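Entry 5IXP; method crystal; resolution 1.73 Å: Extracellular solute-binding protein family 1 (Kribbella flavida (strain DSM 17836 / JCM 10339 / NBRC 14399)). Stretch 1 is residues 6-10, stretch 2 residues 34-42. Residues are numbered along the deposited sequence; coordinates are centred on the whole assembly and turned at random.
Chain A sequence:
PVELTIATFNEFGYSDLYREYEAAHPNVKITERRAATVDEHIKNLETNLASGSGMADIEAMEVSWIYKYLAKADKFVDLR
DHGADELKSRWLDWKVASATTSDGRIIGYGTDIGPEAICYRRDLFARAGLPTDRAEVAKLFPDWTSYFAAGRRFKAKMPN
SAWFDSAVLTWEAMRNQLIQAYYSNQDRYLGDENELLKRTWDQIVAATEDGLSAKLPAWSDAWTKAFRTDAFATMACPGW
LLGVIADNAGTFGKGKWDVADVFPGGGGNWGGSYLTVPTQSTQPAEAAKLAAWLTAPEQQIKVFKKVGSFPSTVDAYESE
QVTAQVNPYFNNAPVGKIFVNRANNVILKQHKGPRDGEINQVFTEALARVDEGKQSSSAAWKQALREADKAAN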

# COMPACT_ATOMS: atom_id res chain seq x y z
N ILE A 6 21.71 -3.05 8.88
CA ILE A 6 20.34 -2.73 8.51
C ILE A 6 19.97 -3.62 7.33
O ILE A 6 20.71 -3.68 6.34
N ALA A 7 18.84 -4.32 7.44
CA ALA A 7 18.39 -5.24 6.40
C ALA A 7 17.24 -4.58 5.65
O ALA A 7 16.21 -4.25 6.25
N THR A 8 17.42 -4.37 4.35
CA THR A 8 16.40 -3.79 3.49
C THR A 8 16.12 -4.74 2.34
O THR A 8 16.81 -5.73 2.13
N PHE A 9 15.07 -4.41 1.59
CA PHE A 9 14.64 -5.21 0.45
C PHE A 9 14.24 -4.24 -0.65
O PHE A 9 13.94 -3.08 -0.38
N ASN A 10 14.26 -4.72 -1.89
CA ASN A 10 14.06 -3.85 -3.04
C ASN A 10 15.01 -2.67 -2.92
O ASN A 10 16.17 -2.86 -2.54
N ARG A 34 21.03 -7.21 2.12
CA ARG A 34 19.91 -7.31 1.18
C ARG A 34 19.70 -8.77 0.82
O ARG A 34 20.53 -9.36 0.12
N ALA A 35 18.59 -9.35 1.27
CA ALA A 35 18.18 -10.65 0.74
C ALA A 35 17.90 -10.53 -0.76
O ALA A 35 17.59 -9.45 -1.28
N ALA A 36 18.02 -11.66 -1.47
CA ALA A 36 17.84 -11.65 -2.91
C ALA A 36 16.41 -11.30 -3.31
O ALA A 36 16.19 -10.70 -4.37
N THR A 37 15.43 -11.68 -2.49
CA THR A 37 14.03 -11.43 -2.79
C THR A 37 13.33 -10.94 -1.54
O THR A 37 13.80 -11.13 -0.41
N VAL A 38 12.16 -10.34 -1.74
CA VAL A 38 11.36 -9.91 -0.60
C VAL A 38 10.90 -11.12 0.21
O VAL A 38 10.89 -11.09 1.44
N ASP A 39 10.53 -12.21 -0.47
CA ASP A 39 10.11 -13.41 0.26
C ASP A 39 11.23 -13.93 1.15
O ASP A 39 10.98 -14.43 2.25
N GLU A 40 12.48 -13.84 0.69
CA GLU A 40 13.55 -14.34 1.54
C GLU A 40 13.87 -13.39 2.67
O GLU A 40 14.26 -13.83 3.75
N HIS A 41 13.69 -12.08 2.45
CA HIS A 41 13.80 -11.14 3.56
C HIS A 41 12.81 -11.49 4.67
O HIS A 41 13.16 -11.53 5.85
N ILE A 42 11.55 -11.77 4.28
CA ILE A 42 10.53 -12.18 5.24
C ILE A 42 10.92 -13.47 5.94
O ILE A 42 10.80 -13.60 7.16

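This is a small, mixed contact of side chains and backbone in which a strand and the loop that follows it pack against the first turn of a helix and the residues before it, with an aromatic pair at its centre and two waters supplying the hydrogen bonds that the stretches do not make directly. Together the two stretches bury 420 Å², and no direct hydrogen bond crosses between them.

H41 gives up the most area, 80 Å². It is the residue whose CA-to-CB bond points toward stretch 1, and its t rotamer (chi1 176°, chi2 91°) carries the imidazole up to the backbone of A7 and the ring of F9. A7 O lies 3.5 Å from H41 CE1, at the ring edge and near its plane, while A7 CB stands 3.9 Å from the same CE1. F9, with CA-to-CB sideways and a p rotamer (chi1 53°, chi2 87°), sits over one face of the imidazole: F9 CD2 is 3.6 Å from H41 CD2. Centroids 5.0 Å apart and planes inclined at 58° define an edge-to-face pair, the edge of F9 directed at the face of H41. The same phenyl ring meets V38, where F9 CD1 and V38 CG2 are 4.0 Å apart, an apolar contact.

V38 is in the t rotamer (chi1 -180°), and its CG2 also approaches N10 OD1 at 3.5 Å. The CA-to-CB bond of N10 points away from stretch 2, yet with chi1 at -66° (m) the amide end comes nearer.

T8 and R34 have the closest CA atoms across the stretches, 5.5 Å apart. Their side chains lie on the same side: T8 OG1, in the p rotamer, is 4.0 Å from R34 CG. R34 runs extended beyond its m chi1 (chi2 -174°, chi3 -178°), bringing NH1 to 3.7 Å from N10 O, a proximity without a hydrogen bond.

Water 1 donates to T8 O at 3.0 Å and accepts from A35 N at 2.9 Å; it also hydrogen-bonds H41 ND1 at 2.9 Å. It thus bridges T8 O to A35 N, themselves 4.1 Å apart. Water 2 accepts from N10 N at 3.0 Å and donates to A35 O at 3.2 Å. H41 NE2 is satisfied elsewhere in the structure.

T37, whose CA-to-CB bond points away from stretch 1, is at the N-cap position, right before the helix: E40 N donates to T37 OG1 at 3.0 Å and 151°, an N-cap bond, while H41 N donates to T37 O at 3.0 Å.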

# COMPACT_ATOMS: atom_id res chain seq x y z
CB ILE A 6 20.16 -1.23 8.18
CG1 ILE A 6 18.75 -0.98 7.65
CG2 ILE A 6 21.24 -0.71 7.20
CD1 ILE A 6 18.38 0.52 7.59
CB ALA A 7 17.94 -6.57 7.00
CB THR A 8 16.81 -2.40 2.95
OG1 THR A 8 17.95 -2.52 2.08
CG2 THR A 8 17.14 -1.44 4.08
CB PHE A 9 13.45 -6.14 0.83
CG PHE A 9 12.30 -5.40 1.45
CD1 PHE A 9 11.31 -4.83 0.66
CD2 PHE A 9 12.21 -5.26 2.83
CE1 PHE A 9 10.25 -4.13 1.23
CE2 PHE A 9 11.16 -4.57 3.41
CZ PHE A 9 10.18 -3.99 2.61
CB ASN A 10 12.60 -3.43 -3.16
CG ASN A 10 11.67 -4.60 -3.46
OD1 ASN A 10 12.07 -5.57 -4.12
ND2 ASN A 10 10.43 -4.52 -2.98
CB ARG A 34 20.18 -6.50 -0.10
CG ARG A 34 20.34 -5.02 0.12
CD ARG A 34 20.45 -4.31 -1.22
NE ARG A 34 20.66 -2.88 -1.02
CZ ARG A 34 20.35 -1.94 -1.90
NH1 ARG A 34 19.80 -2.28 -3.07
NH2 ARG A 34 20.57 -0.67 -1.61
CB ALA A 35 16.94 -11.17 1.46
CB ALA A 36 18.21 -13.01 -3.51
CB THR A 37 13.31 -12.68 -3.29
OG1 THR A 37 13.25 -13.64 -2.23
CG2 THR A 37 14.02 -13.30 -4.51
CB VAL A 38 10.18 -9.06 -1.08
CG1 VAL A 38 9.38 -8.62 0.09
CG2 VAL A 38 10.69 -7.84 -1.84
CB ASP A 39 9.63 -14.50 -0.70
CG ASP A 39 8.30 -14.17 -1.35
OD1 ASP A 39 7.50 -13.40 -0.77
OD2 ASP A 39 8.04 -14.71 -2.45
CB GLU A 40 14.79 -14.65 0.73
CG GLU A 40 14.82 -16.14 0.41
CD GLU A 40 15.56 -16.42 -0.82
OE1 GLU A 40 15.88 -15.43 -1.51
OE2 GLU A 40 15.81 -17.61 -1.10
CB HIS A 41 13.57 -9.72 3.05
CG HIS A 41 13.58 -8.68 4.12
ND1 HIS A 41 14.72 -8.02 4.51
CD2 HIS A 41 12.58 -8.21 4.91
CE1 HIS A 41 14.43 -7.17 5.48
NE2 HIS A 41 13.13 -7.27 5.74
CB ILE A 42 9.17 -12.35 4.53
CG1 ILE A 42 8.62 -11.02 4.07
CG2 ILE A 42 8.19 -13.09 5.43
CD1 ILE A 42 7.55 -11.21 3.03
O HOH W 1 17.46 -8.20 3.64
O HOH W 2 15.14 -7.57 -2.21